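Local coordinates for protein secreted in xylem 3 (PDB 5OD4) that acts as a secreted effector (Avr2) of a fungal plant pathogen, probably suppressing host immunity and being recognised by resistant plants, at residues 21-26 and 119-124; 36-41 and 64-69; 44-49 and 123-128; 79-84 and 111-116; 83-86 and 90-93. One frame throughout, in Å; residues are numbered along the deposited sequence.

Interaction 1. Residues 21-26 and 119-124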
# COMPACT_ATOMS: atom_id res chain seq x y z
N PHE A 21 2.73 -6.22 5.97
CA PHE A 21 3.81 -5.70 6.80
C PHE A 21 3.30 -5.33 8.16
O PHE A 21 2.12 -5.05 8.36
CB PHE A 21 4.55 -4.53 6.15
CG PHE A 21 3.70 -3.30 5.94
CD1 PHE A 21 2.93 -3.16 4.80
CD2 PHE A 21 3.64 -2.28 6.89
CE1 PHE A 21 2.18 -2.01 4.59
CE2 PHE A 21 2.90 -1.15 6.67
CZ PHE A 21 2.16 -1.02 5.53
N SER A 22 4.24 -5.31 9.09
CA SER A 22 4.05 -4.84 10.46
C SER A 22 4.69 -3.44 10.62
O SER A 22 5.54 -3.02 9.86
CB SER A 22 4.68 -5.84 11.46
OG SER A 22 4.12 -7.13 11.39
N THR A 23 4.23 -2.76 11.64
CA THR A 23 4.86 -1.50 12.08
C THR A 23 5.50 -1.78 13.45
O THR A 23 4.84 -2.28 14.37
CB THR A 23 3.81 -0.38 12.18
OG1 THR A 23 3.29 -0.13 10.85
CG2 THR A 23 4.33 0.86 12.82
N GLU A 24 6.74 -1.37 13.58
CA GLU A 24 7.44 -1.56 14.82
C GLU A 24 6.90 -0.67 15.91
O GLU A 24 6.48 0.47 15.61
CB GLU A 24 8.94 -1.31 14.69
CG GLU A 24 9.71 -2.43 13.99
CD GLU A 24 9.17 -3.02 12.71
OE1 GLU A 24 8.91 -4.25 12.74
OE2 GLU A 24 9.10 -2.30 11.70
N PRO A 25 6.96 -1.10 17.16
CA PRO A 25 6.69 -0.27 18.29
C PRO A 25 7.41 1.07 18.10
O PRO A 25 8.54 1.15 17.66
CB PRO A 25 7.28 -1.14 19.44
CG PRO A 25 7.04 -2.52 19.04
CD PRO A 25 7.32 -2.49 17.60
N LEU A 26 6.71 2.13 18.40
CA LEU A 26 7.18 3.49 18.12
C LEU A 26 8.43 3.94 18.93
O LEU A 26 9.16 4.86 18.51
CB LEU A 26 6.04 4.47 18.24
CG LEU A 26 4.87 4.23 17.26
CD1 LEU A 26 3.76 5.23 17.52
CD2 LEU A 26 5.29 4.27 15.80
N TYR A 119 -1.77 -3.17 14.41
CA TYR A 119 -2.39 -3.83 13.27
C TYR A 119 -1.30 -4.37 12.36
O TYR A 119 -0.21 -3.81 12.29
CB TYR A 119 -3.23 -2.85 12.44
CG TYR A 119 -4.37 -2.25 13.15
CD1 TYR A 119 -4.21 -1.10 13.92
CD2 TYR A 119 -5.65 -2.79 13.04
CE1 TYR A 119 -5.29 -0.51 14.57
CE2 TYR A 119 -6.74 -2.18 13.67
CZ TYR A 119 -6.54 -1.05 14.42
OH TYR A 119 -7.62 -0.47 15.05
N THR A 120 -1.64 -5.41 11.62
CA THR A 120 -0.88 -5.83 10.45
C THR A 120 -1.58 -5.26 9.22
O THR A 120 -2.82 -5.25 9.17
CB THR A 120 -0.82 -7.38 10.35
OG1 THR A 120 -0.33 -7.93 11.60
CG2 THR A 120 0.07 -7.86 9.22
N TYR A 121 -0.80 -4.82 8.25
CA TYR A 121 -1.32 -4.14 7.08
C TYR A 121 -1.14 -4.99 5.84
O TYR A 121 -0.10 -5.62 5.66
CB TYR A 121 -0.60 -2.77 6.91
CG TYR A 121 -0.77 -1.92 8.12
CD1 TYR A 121 -1.94 -1.23 8.33
CD2 TYR A 121 0.19 -1.86 9.10
CE1 TYR A 121 -2.14 -0.47 9.49
CE2 TYR A 121 0.02 -1.14 10.27
CZ TYR A 121 -1.16 -0.45 10.45
OH TYR A 121 -1.40 0.28 11.60
N TYR A 122 -2.16 -4.98 4.98
CA TYR A 122 -2.18 -5.82 3.76
C TYR A 122 -2.42 -4.92 2.58
O TYR A 122 -3.50 -4.32 2.46
CB TYR A 122 -3.29 -6.89 3.87
CG TYR A 122 -3.04 -7.86 5.00
CD1 TYR A 122 -3.33 -7.54 6.34
CD2 TYR A 122 -2.48 -9.08 4.73
CE1 TYR A 122 -3.08 -8.43 7.36
CE2 TYR A 122 -2.19 -10.00 5.77
CZ TYR A 122 -2.49 -9.63 7.07
OH TYR A 122 -2.24 -10.52 8.10
N LEU A 123 -1.44 -4.83 1.69
CA LEU A 123 -1.49 -3.99 0.51
C LEU A 123 -1.79 -4.86 -0.71
O LEU A 123 -1.15 -5.89 -0.91
CB LEU A 123 -0.12 -3.32 0.31
CG LEU A 123 0.12 -2.56 -0.98
CD1 LEU A 123 -0.81 -1.36 -1.10
CD2 LEU A 123 1.58 -2.14 -1.08
N THR A 124 -2.71 -4.38 -1.54
CA THR A 124 -2.98 -5.00 -2.85
C THR A 124 -2.94 -3.91 -3.90
O THR A 124 -3.54 -2.85 -3.72
CB THR A 124 -4.34 -5.70 -2.89
OG1 THR A 124 -4.43 -6.68 -1.85
CG2 THR A 124 -4.58 -6.40 -4.22
O HOH W 1 1.87 -6.98 12.88
O HOH W 2 2.24 -4.26 13.36
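Two backbone hydrogen bonds join Phe21 and Tyr121 as an antiparallel hydrogen-bonded pair, their CA atoms 5.4 Å apart. Phe21 N gives to Tyr121 O and Tyr121 N to Phe21 O, each at 2.9 Å. Both side chains leave on the same face of the sheet and pack there. The Phe21 ring presents a face to the CB of Tyr121, which stands 3.8 Å from the ring centroid and 20° off the normal, a CH-pi contact offset toward CZ. Phe21 CG sits between the backbone N and the carbonyl carbon (chi1 64°), and this folds the ring over the neighbouring strand. The Phe21 and Tyr121 rings are tilted by about 30° and displaced along their planes, with centroids 5.4 Å apart, so little of one faces the other. Beyond them Thr23 OG1 comes obliquely to Tyr121 CE2 at 3.5 Å; the tyrosine hydroxyl itself is bound to Asp116 O. Past Phe21 the two segments diverge, and water takes over from direct bonding. One water joins Ser22 OG to Thr120 OG1, at 2.7 Å from each; a second accepts from Thr23 N and lies 2.7 Å from Tyr119 O, to which it probably donates. On the inner side Phe21 and Leu123 reach Ile50 of the facing sheet, while Tyr121 meets the ring of Trp113. The arrangement is that of an edge strand in a beta-sandwich, where the end of strand 17-21 pairs with strand 119-127 and then peels away into a loop, its inward aromatic residues entering the space between the sheets.

Interaction 2. Residues 36-41 and 64-69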
# COMPACT_ATOMS: atom_id res chain seq x y z
N PRO A 36 13.09 7.36 0.24
CA PRO A 36 13.47 5.94 0.37
C PRO A 36 13.26 5.12 -0.92
O PRO A 36 12.54 5.55 -1.83
CB PRO A 36 12.61 5.41 1.54
CG PRO A 36 11.86 6.61 2.06
CD PRO A 36 11.85 7.64 0.97
N PRO A 37 13.94 3.96 -1.07
CA PRO A 37 13.94 3.30 -2.39
C PRO A 37 12.62 2.73 -2.80
O PRO A 37 11.95 2.07 -2.05
CB PRO A 37 14.96 2.14 -2.20
CG PRO A 37 15.85 2.61 -1.10
CD PRO A 37 14.91 3.31 -0.17
N TYR A 38 12.26 2.95 -4.05
CA TYR A 38 11.23 2.17 -4.68
C TYR A 38 11.71 0.77 -4.98
O TYR A 38 12.88 0.58 -5.34
CB TYR A 38 10.75 2.86 -5.99
CG TYR A 38 9.79 4.01 -5.79
CD1 TYR A 38 8.43 3.79 -5.75
CD2 TYR A 38 10.21 5.32 -5.68
CE1 TYR A 38 7.51 4.82 -5.63
CE2 TYR A 38 9.32 6.37 -5.57
CZ TYR A 38 7.96 6.11 -5.55
OH TYR A 38 7.05 7.12 -5.46
N GLU A 39 10.79 -0.20 -4.93
CA GLU A 39 11.02 -1.59 -5.30
C GLU A 39 9.96 -2.02 -6.27
O GLU A 39 8.84 -1.52 -6.24
CB GLU A 39 11.03 -2.48 -4.07
CG GLU A 39 12.16 -2.11 -3.14
CD GLU A 39 12.55 -3.15 -2.14
OE1 GLU A 39 11.82 -4.16 -2.00
OE2 GLU A 39 13.60 -2.92 -1.47
N ARG A 40 10.24 -2.99 -7.12
CA ARG A 40 9.20 -3.47 -8.09
C ARG A 40 8.13 -4.14 -7.28
O ARG A 40 8.38 -4.91 -6.35
CB ARG A 40 9.74 -4.45 -9.17
CG ARG A 40 8.77 -4.98 -10.22
CD ARG A 40 9.46 -6.05 -11.09
NE ARG A 40 10.47 -6.84 -10.38
CZ ARG A 40 10.36 -8.13 -10.06
NH1 ARG A 40 9.27 -8.83 -10.36
NH2 ARG A 40 11.36 -8.74 -9.42
N ALA A 41 6.91 -3.81 -7.68
CA ALA A 41 5.73 -4.38 -7.06
C ALA A 41 5.42 -5.64 -7.80
O ALA A 41 4.47 -5.68 -8.59
CB ALA A 41 4.59 -3.38 -7.05
N ASP A 64 3.76 4.73 -1.36
CA ASP A 64 3.73 5.34 -2.70
C ASP A 64 3.76 4.24 -3.74
O ASP A 64 4.50 3.27 -3.61
CB ASP A 64 4.95 6.24 -2.91
CG ASP A 64 5.03 7.44 -2.04
OD1 ASP A 64 3.99 8.09 -1.76
OD2 ASP A 64 6.19 7.82 -1.65
N VAL A 65 2.98 4.45 -4.84
CA VAL A 65 2.95 3.52 -5.97
C VAL A 65 3.13 4.36 -7.23
O VAL A 65 2.42 5.35 -7.42
CB VAL A 65 1.63 2.76 -6.00
CG1 VAL A 65 1.57 1.87 -7.24
CG2 VAL A 65 1.44 1.94 -4.74
N ALA A 66 4.06 3.95 -8.13
CA ALA A 66 4.30 4.75 -9.31
C ALA A 66 4.72 3.88 -10.46
O ALA A 66 5.33 2.81 -10.27
CB ALA A 66 5.38 5.80 -9.05
N PRO A 67 4.49 4.34 -11.69
CA PRO A 67 5.12 3.69 -12.85
C PRO A 67 6.64 3.78 -12.76
O PRO A 67 7.17 4.66 -12.06
CB PRO A 67 4.63 4.52 -14.06
CG PRO A 67 3.44 5.29 -13.54
CD PRO A 67 3.75 5.54 -12.10
N PRO A 68 7.36 2.91 -13.46
CA PRO A 68 8.82 3.00 -13.50
C PRO A 68 9.30 4.12 -14.40
O PRO A 68 8.63 4.48 -15.37
CB PRO A 68 9.23 1.66 -14.11
CG PRO A 68 8.09 1.40 -15.07
CD PRO A 68 6.86 1.80 -14.29
N ASP A 69 10.51 4.61 -14.10
CA ASP A 69 11.34 5.31 -15.11
C ASP A 69 10.72 6.53 -15.72
O ASP A 69 11.01 6.91 -16.87
CB ASP A 69 11.81 4.33 -16.17
CG ASP A 69 12.90 3.40 -15.65
OD1 ASP A 69 13.61 3.81 -14.73
OD2 ASP A 69 13.09 2.32 -16.21
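The backbones of 36-41 and 64-69 run well apart, 8.4 Å between the CA atoms of Tyr38 and Asp64 at their nearest, because strand 47-53 lies between strands 39-40 and 60-66 in the sheet. One side chain spans the gap. Tyr38 points its CB toward the other strand, and its CG, anti to the carbonyl carbon (chi1 -79°), carries the ring across strand 47-53 to end over Asp64 and Ala66. Tyr38 OH does the closest touching, 3.4 Å from Asp64 CB. Tyr38 OH stays 4.0 Å from Asp64 OD2, so the meeting is one of packing against the methylene group. The two side chains cross at about a right angle, with ring and carboxylate planes 31° apart. Further along strand 60-66, the CB of Ala66 lies 4.1 Å from Tyr38 CE1, and the carbonyl oxygen of Asp64 is 3.9 Å from that same ring carbon, both approaching obliquely. The buried carboxylate of Asp64 is satisfied by other residues: OD1 by Thr110 OG1, OD2 by a salt bridge to Arg49 NE and a hydrogen bond from Tyr51 OH. These bonds would be expected to favour its charged form and to fix the rotation of the group beside the tyrosine. Tyr38 also packs on Arg49, the residue beneath its path, and on Pro108. The pattern is cross-strand packing over an intervening strand on one face of an antiparallel sheet: an aromatic residue from the approach to the short edge strand lies across its neighbour, in one of the two sheets of the beta-sandwich.

Interaction 3. Residues 44-49 and 123-128. With EDO (1,2-ethanediol), chain F.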
# COMPACT_ATOMS: atom_id res chain seq x y z
N SER A 44 3.37 -6.51 -11.36
CA SER A 44 2.40 -5.51 -11.76
C SER A 44 2.84 -4.48 -12.78
O SER A 44 2.00 -3.76 -13.29
CB SER A 44 1.96 -4.70 -10.51
OG SER A 44 3.01 -3.83 -10.08
N GLY A 45 4.12 -4.38 -13.07
CA GLY A 45 4.63 -3.28 -13.94
C GLY A 45 4.75 -1.91 -13.28
O GLY A 45 5.13 -0.92 -13.92
N LEU A 46 4.52 -1.88 -11.97
CA LEU A 46 4.64 -0.68 -11.15
C LEU A 46 5.70 -0.92 -10.09
O LEU A 46 6.08 -2.05 -9.80
CB LEU A 46 3.30 -0.33 -10.49
CG LEU A 46 2.14 -0.14 -11.45
CD1 LEU A 46 0.87 0.07 -10.63
CD2 LEU A 46 2.38 1.01 -12.41
N ASN A 47 6.13 0.21 -9.52
CA ASN A 47 6.99 0.21 -8.36
C ASN A 47 6.25 0.71 -7.12
O ASN A 47 5.22 1.40 -7.24
CB ASN A 47 8.22 1.07 -8.60
CG ASN A 47 9.11 0.54 -9.71
OD1 ASN A 47 9.22 -0.67 -9.87
ND2 ASN A 47 9.78 1.44 -10.40
N HIS A 48 6.77 0.39 -5.94
CA HIS A 48 6.15 0.82 -4.70
C HIS A 48 7.20 1.06 -3.64
O HIS A 48 8.32 0.54 -3.71
CB HIS A 48 5.12 -0.21 -4.19
CG HIS A 48 5.72 -1.42 -3.55
ND1 HIS A 48 6.61 -2.27 -4.18
CD2 HIS A 48 5.57 -1.90 -2.30
CE1 HIS A 48 6.96 -3.22 -3.32
NE2 HIS A 48 6.34 -3.03 -2.18
N ARG A 49 6.83 1.82 -2.61
CA ARG A 49 7.64 1.90 -1.41
C ARG A 49 6.74 2.07 -0.22
O ARG A 49 5.70 2.73 -0.30
CB ARG A 49 8.70 3.01 -1.49
CG ARG A 49 8.15 4.37 -1.83
CD ARG A 49 9.28 5.39 -1.89
NE ARG A 49 8.74 6.72 -2.11
CZ ARG A 49 9.47 7.78 -2.34
NH1 ARG A 49 10.79 7.70 -2.41
NH2 ARG A 49 8.87 8.93 -2.53
N LEU A 123 -1.44 -4.83 1.69
CA LEU A 123 -1.49 -3.99 0.51
C LEU A 123 -1.79 -4.86 -0.71
O LEU A 123 -1.15 -5.89 -0.91
CB LEU A 123 -0.12 -3.32 0.31
CG LEU A 123 0.12 -2.56 -0.98
CD1 LEU A 123 -0.81 -1.36 -1.10
CD2 LEU A 123 1.58 -2.14 -1.08
N THR A 124 -2.71 -4.38 -1.54
CA THR A 124 -2.98 -5.00 -2.85
C THR A 124 -2.94 -3.91 -3.90
O THR A 124 -3.54 -2.85 -3.72
CB THR A 124 -4.34 -5.70 -2.89
OG1 THR A 124 -4.43 -6.68 -1.85
CG2 THR A 124 -4.58 -6.40 -4.22
N ILE A 125 -2.25 -4.19 -5.00
CA ILE A 125 -2.21 -3.31 -6.20
C ILE A 125 -2.69 -4.17 -7.35
O ILE A 125 -2.14 -5.26 -7.60
CB ILE A 125 -0.78 -2.83 -6.48
CG1 ILE A 125 -0.20 -2.05 -5.27
CG2 ILE A 125 -0.74 -1.97 -7.72
CD1 ILE A 125 1.28 -1.73 -5.39
N SER A 126 -3.69 -3.68 -8.10
CA SER A 126 -4.21 -4.45 -9.25
C SER A 126 -4.70 -3.54 -10.33
O SER A 126 -5.36 -2.57 -10.07
CB SER A 126 -5.35 -5.33 -8.78
OG SER A 126 -5.77 -6.17 -9.82
N GLU A 127 -4.44 -3.92 -11.57
CA GLU A 127 -5.07 -3.26 -12.71
C GLU A 127 -6.56 -3.44 -12.67
O GLU A 127 -7.02 -4.52 -12.33
CB GLU A 127 -4.48 -3.78 -14.03
CG GLU A 127 -5.05 -3.09 -15.24
CD GLU A 127 -4.50 -3.55 -16.59
OE1 GLU A 127 -3.55 -4.40 -16.58
OE2 GLU A 127 -5.01 -3.09 -17.62
N ASP A 128 -7.29 -2.40 -13.03
CA ASP A 128 -8.75 -2.55 -13.16
C ASP A 128 -9.16 -3.61 -14.18
O ASP A 128 -8.54 -3.60 -15.25
CB ASP A 128 -9.45 -1.32 -13.69
CG ASP A 128 -9.70 -0.33 -12.63
OD1 ASP A 128 -9.32 -0.66 -11.49
OD2 ASP A 128 -10.29 0.75 -12.93
OXT ASP A 128 -10.14 -4.37 -14.04
C1 EDO F . -6.36 -6.17 -19.01
O1 EDO F . -7.00 -6.88 -17.92
C2 EDO F . -4.89 -6.58 -19.15
O2 EDO F . -4.28 -6.79 -17.89
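Ile125 holds CG1 anti to its carbonyl carbon (chi1 -59°) and CG2 anti to its backbone N, a setting that spreads the two branches toward Leu46, at the approach to strand 47-53, and His48 within it. The CG2 methyl meets Leu46 CD1 at 3.9 Å, the side chains crossing obliquely, while CD1 at the end of the other branch lies 4.3 Å from His48 CB. His48 CG is tucked between the backbone N and the carbonyl carbon (chi1 76°). This turns the imidazole so that its CD2 comes within 4.2 Å of Leu123 CD2, and its ND1 is hydrogen-bonded to Glu39 O. All four touching residues are buried. Ahead of the strand, Ser44 OG accepts from Leu46 N at 3.1 Å, an ST turn that shapes the backbone just before Leu46. Near the chain terminus Glu127, its side chain extended, takes a 2.8 Å hydrogen bond at OE1 from O2 of a 1,2-ethanediol probably left by crystallisation. The contact joins strand 47-53 of one sheet to strand 119-127 of the other; Val65 of strand 60-66 touches both Leu46 and Ile125, Phe17 of strand 17-21 meets Ile125 and the His48 ring, and Leu123 rests on Ile79 and Val81 of strand 77-85.

Interaction 4. Residues 79-84 and 111-116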
# COMPACT_ATOMS: atom_id res chain seq x y z
N ILE A 79 -5.49 0.48 -5.64
CA ILE A 79 -4.52 0.28 -4.58
C ILE A 79 -5.29 0.26 -3.26
O ILE A 79 -6.04 1.19 -2.97
CB ILE A 79 -3.49 1.42 -4.56
CG1 ILE A 79 -2.76 1.53 -5.89
CG2 ILE A 79 -2.51 1.24 -3.42
CD1 ILE A 79 -2.16 2.88 -6.15
N GLU A 80 -5.16 -0.83 -2.50
CA GLU A 80 -5.95 -0.99 -1.27
C GLU A 80 -5.08 -1.41 -0.14
O GLU A 80 -4.22 -2.28 -0.29
CB GLU A 80 -7.07 -2.02 -1.49
CG GLU A 80 -8.02 -1.67 -2.59
CD GLU A 80 -9.17 -2.64 -2.82
OE1 GLU A 80 -9.20 -3.74 -2.23
OE2 GLU A 80 -10.08 -2.25 -3.61
N VAL A 81 -5.39 -0.87 1.04
CA VAL A 81 -4.79 -1.31 2.30
C VAL A 81 -5.89 -1.76 3.24
O VAL A 81 -6.82 -0.98 3.53
CB VAL A 81 -3.95 -0.21 2.96
CG1 VAL A 81 -3.41 -0.69 4.29
CG2 VAL A 81 -2.84 0.24 2.03
N ARG A 82 -5.78 -2.99 3.73
CA ARG A 82 -6.60 -3.47 4.84
C ARG A 82 -5.72 -3.54 6.08
O ARG A 82 -4.51 -3.73 6.00
CB ARG A 82 -7.19 -4.85 4.54
CG ARG A 82 -8.07 -4.81 3.31
CD ARG A 82 -8.79 -6.11 3.02
NE ARG A 82 -9.84 -6.33 3.96
CZ ARG A 82 -9.88 -7.22 4.95
NH1 ARG A 82 -8.90 -8.02 5.26
NH2 ARG A 82 -10.97 -7.23 5.63
N ARG A 83 -6.35 -3.36 7.25
CA ARG A 83 -5.64 -3.53 8.52
C ARG A 83 -6.33 -4.61 9.34
O ARG A 83 -7.58 -4.64 9.41
CB ARG A 83 -5.49 -2.21 9.27
CG ARG A 83 -6.78 -1.61 9.80
CD ARG A 83 -6.51 -0.32 10.57
NE ARG A 83 -7.73 0.24 11.10
CZ ARG A 83 -7.80 1.31 11.89
NH1 ARG A 83 -6.68 1.88 12.32
NH2 ARG A 83 -8.97 1.77 12.30
N ILE A 84 -5.53 -5.47 9.97
CA ILE A 84 -6.08 -6.54 10.80
C ILE A 84 -5.49 -6.38 12.19
O ILE A 84 -4.26 -6.39 12.36
CB ILE A 84 -5.80 -7.92 10.26
CG1 ILE A 84 -6.33 -8.05 8.84
CG2 ILE A 84 -6.46 -8.99 11.17
CD1 ILE A 84 -6.27 -9.46 8.28
N ILE A 111 -0.83 6.82 -0.10
CA ILE A 111 -1.67 6.60 1.07
C ILE A 111 -0.83 6.83 2.31
O ILE A 111 0.33 6.42 2.33
CB ILE A 111 -2.22 5.17 1.06
CG1 ILE A 111 -3.10 4.92 -0.14
CG2 ILE A 111 -2.89 4.83 2.35
CD1 ILE A 111 -3.50 3.49 -0.32
N SER A 112 -1.40 7.44 3.34
CA SER A 112 -0.64 7.57 4.60
C SER A 112 -1.58 7.57 5.78
O SER A 112 -2.77 7.84 5.64
CB SER A 112 0.23 8.81 4.61
OG SER A 112 -0.52 10.01 4.62
N TRP A 113 -1.01 7.27 6.94
CA TRP A 113 -1.78 7.19 8.19
C TRP A 113 -0.85 7.34 9.37
O TRP A 113 0.36 7.20 9.26
CB TRP A 113 -2.58 5.90 8.27
CG TRP A 113 -1.79 4.62 8.29
CD1 TRP A 113 -1.31 3.97 9.38
CD2 TRP A 113 -1.48 3.81 7.17
NE1 TRP A 113 -0.72 2.79 9.01
CE2 TRP A 113 -0.81 2.67 7.65
CE3 TRP A 113 -1.72 3.90 5.78
CZ2 TRP A 113 -0.42 1.64 6.81
CZ3 TRP A 113 -1.29 2.89 4.97
CH2 TRP A 113 -0.65 1.78 5.47
N ASP A 114 -1.41 7.63 10.54
CA ASP A 114 -0.61 7.71 11.77
C ASP A 114 -0.11 6.30 12.10
O ASP A 114 -0.88 5.36 12.24
CB ASP A 114 -1.45 8.25 12.92
CG ASP A 114 -1.83 9.70 12.77
OD1 ASP A 114 -1.21 10.46 12.02
OD2 ASP A 114 -2.73 10.12 13.53
N ALA A 115 1.19 6.17 12.29
CA ALA A 115 1.78 4.85 12.47
C ALA A 115 1.23 4.18 13.71
O ALA A 115 1.10 4.82 14.76
CB ALA A 115 3.29 4.98 12.55
N ASP A 116 0.94 2.88 13.60
CA ASP A 116 0.30 2.13 14.66
C ASP A 116 0.75 0.68 14.59
O ASP A 116 0.49 -0.02 13.60
CB ASP A 116 -1.22 2.27 14.60
CG ASP A 116 -1.95 1.66 15.82
OD1 ASP A 116 -1.45 0.76 16.46
OD2 ASP A 116 -3.09 2.12 16.14
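Ile111 CD1 is the hub of the tight part, lying 4.0 Å from Ile79 CG2 and 4.1 Å from Val81 CG2. The Ile111 side chain runs alongside those of Ile79 and Val81 but the opposite way, so its end lies against their flanks. The other branch of Val81 turns to the indole: CG1 is 3.9 Å from Trp113 CH2, in an oblique approach. Trp113 CG lies between the backbone N and the carbonyl carbon (chi1 63°), and this lays the six-membered ring back along its own strand, with Ile111 CG2 in plane at its edge. Here the two sheets of the beta-sandwich face each other, the strand axes 9.5 Å apart at closest approach and 22° from parallel, and the groups touching between these segments are apolar. Leu123 closes on Ile79 and Val81 from the next strand, while Phe96 meets the indole edge-to-face. Toward the other end the contact opens. Arg83 and Asp116 both start toward the other segment, yet Arg83 NH1 and Asp116 OD2 remain 5.2 Å apart, too far for a salt bridge. Each is held elsewhere, Arg83 NE by Asp94 and Asp116 OD1 by Ser118 OG, and exposed Asp114 pairs with Arg60.

Interaction 5. Residues 83-86 and 90-93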
# COMPACT_ATOMS: atom_id res chain seq x y z
N ARG A 83 -6.35 -3.36 7.25
CA ARG A 83 -5.64 -3.53 8.52
C ARG A 83 -6.33 -4.61 9.34
O ARG A 83 -7.58 -4.64 9.41
CB ARG A 83 -5.49 -2.21 9.27
CG ARG A 83 -6.78 -1.61 9.80
CD ARG A 83 -6.51 -0.32 10.57
NE ARG A 83 -7.73 0.24 11.10
CZ ARG A 83 -7.80 1.31 11.89
NH1 ARG A 83 -6.68 1.88 12.32
NH2 ARG A 83 -8.97 1.77 12.30
N ILE A 84 -5.53 -5.47 9.97
CA ILE A 84 -6.08 -6.54 10.80
C ILE A 84 -5.49 -6.38 12.19
O ILE A 84 -4.26 -6.39 12.36
CB ILE A 84 -5.80 -7.92 10.26
CG1 ILE A 84 -6.33 -8.05 8.84
CG2 ILE A 84 -6.46 -8.99 11.17
CD1 ILE A 84 -6.27 -9.46 8.28
N PRO A 85 -6.34 -6.20 13.22
CA PRO A 85 -5.88 -6.13 14.62
C PRO A 85 -4.93 -7.27 14.94
O PRO A 85 -5.26 -8.40 14.65
CB PRO A 85 -7.20 -6.24 15.40
CG PRO A 85 -8.18 -5.49 14.53
CD PRO A 85 -7.80 -5.92 13.14
N VAL A 86 -3.83 -6.99 15.63
CA VAL A 86 -2.93 -8.05 16.06
C VAL A 86 -3.60 -8.90 17.15
O VAL A 86 -4.54 -8.51 17.83
CB VAL A 86 -1.56 -7.51 16.56
CG1 VAL A 86 -0.84 -6.75 15.46
CG2 VAL A 86 -1.70 -6.67 17.82
N ASN A 90 -9.24 -14.50 14.81
CA ASN A 90 -10.51 -14.48 14.15
C ASN A 90 -10.96 -13.08 13.59
O ASN A 90 -12.11 -12.93 13.10
CB ASN A 90 -11.58 -14.99 15.12
CG ASN A 90 -11.28 -16.39 15.66
OD1 ASN A 90 -11.57 -16.71 16.81
ND2 ASN A 90 -10.68 -17.23 14.81
N ALA A 91 -10.11 -12.12 13.69
CA ALA A 91 -10.45 -10.80 13.17
C ALA A 91 -10.73 -10.78 11.68
O ALA A 91 -9.94 -11.32 10.91
CB ALA A 91 -9.29 -9.85 13.47
N ALA A 92 -11.79 -10.04 11.30
CA ALA A 92 -12.12 -9.87 9.90
C ALA A 92 -11.31 -8.89 9.15
O ALA A 92 -11.23 -8.96 7.91
CB ALA A 92 -13.55 -9.50 9.80
N GLY A 93 -10.73 -7.93 9.87
CA GLY A 93 -10.03 -6.83 9.24
C GLY A 93 -10.94 -5.72 8.75
O GLY A 93 -12.15 -5.91 8.60
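Arg83 meets Gly93 through its backbone: the carbonyl oxygen of Arg83 lies 3.3 Å from Gly93 CA, a CA-H...O contact with a bent angle of 121° at the hydrogen. Its CB is directed away from 90-93, but its NE makes a salt bridge with Asp94, the next residue along the chain from Gly93. Just before it, Arg82 NH2 gives a hydrogen bond to Ala92 O on the returning arm. Ile84 follows and touches with both branches. Ile84 CG2, anti to the backbone N, meets Ala91 CB at 3.7 Å, and CG1, beside that N (chi1 -56°), rests 3.9 Å from Gly93 CA. The CA atoms of Ile84 and Gly93 are 4.3 Å apart, a close passage where Gly93, at positive phi (81°), brings no side chain between the two segments. These residues flank the connection between strands 77-85 and 94-101, neighbouring antiparallel strands of one sheet of the beta-sandwich; this is a beta hairpin, its two arms touching where the loop returns to the sheet. On the other strand beside it, Ile84 packs against Tyr122. Pro85 comes next: Pro85 CD is 4.2 Å from Ala91 CB, and the alanine methyl thus sits against both Ile84 and the proline ring. At Val86 the chain has turned from the 90-93 segment, its CB directed away, the side chain touching Thr120.

In the fold
Interactions 1, 3, 4 and 5 all draw on the sheet of strands 17-21, 119-127, 77-85 and 94-101; interaction 2 belongs to the other sheet, of 39-40, 47-53, 60-66 and 109-114, and the loops at its ends. Interactions 3 and 4 bridge the two sheets, their centres about 15 Å apart, and their buried side chains form part of the core that holds the sandwich together. Interactions 1 and 3 share Leu123 and Thr124 of strand 119-127, on opposite sides of the chain's centre. Along the chain, interactions 2, 4 and 5 all fall between the two segments of interaction 1, with 2 closing before 4 and 5 open. Interactions 2 and 5 are farthest apart, about 27 Å between centres.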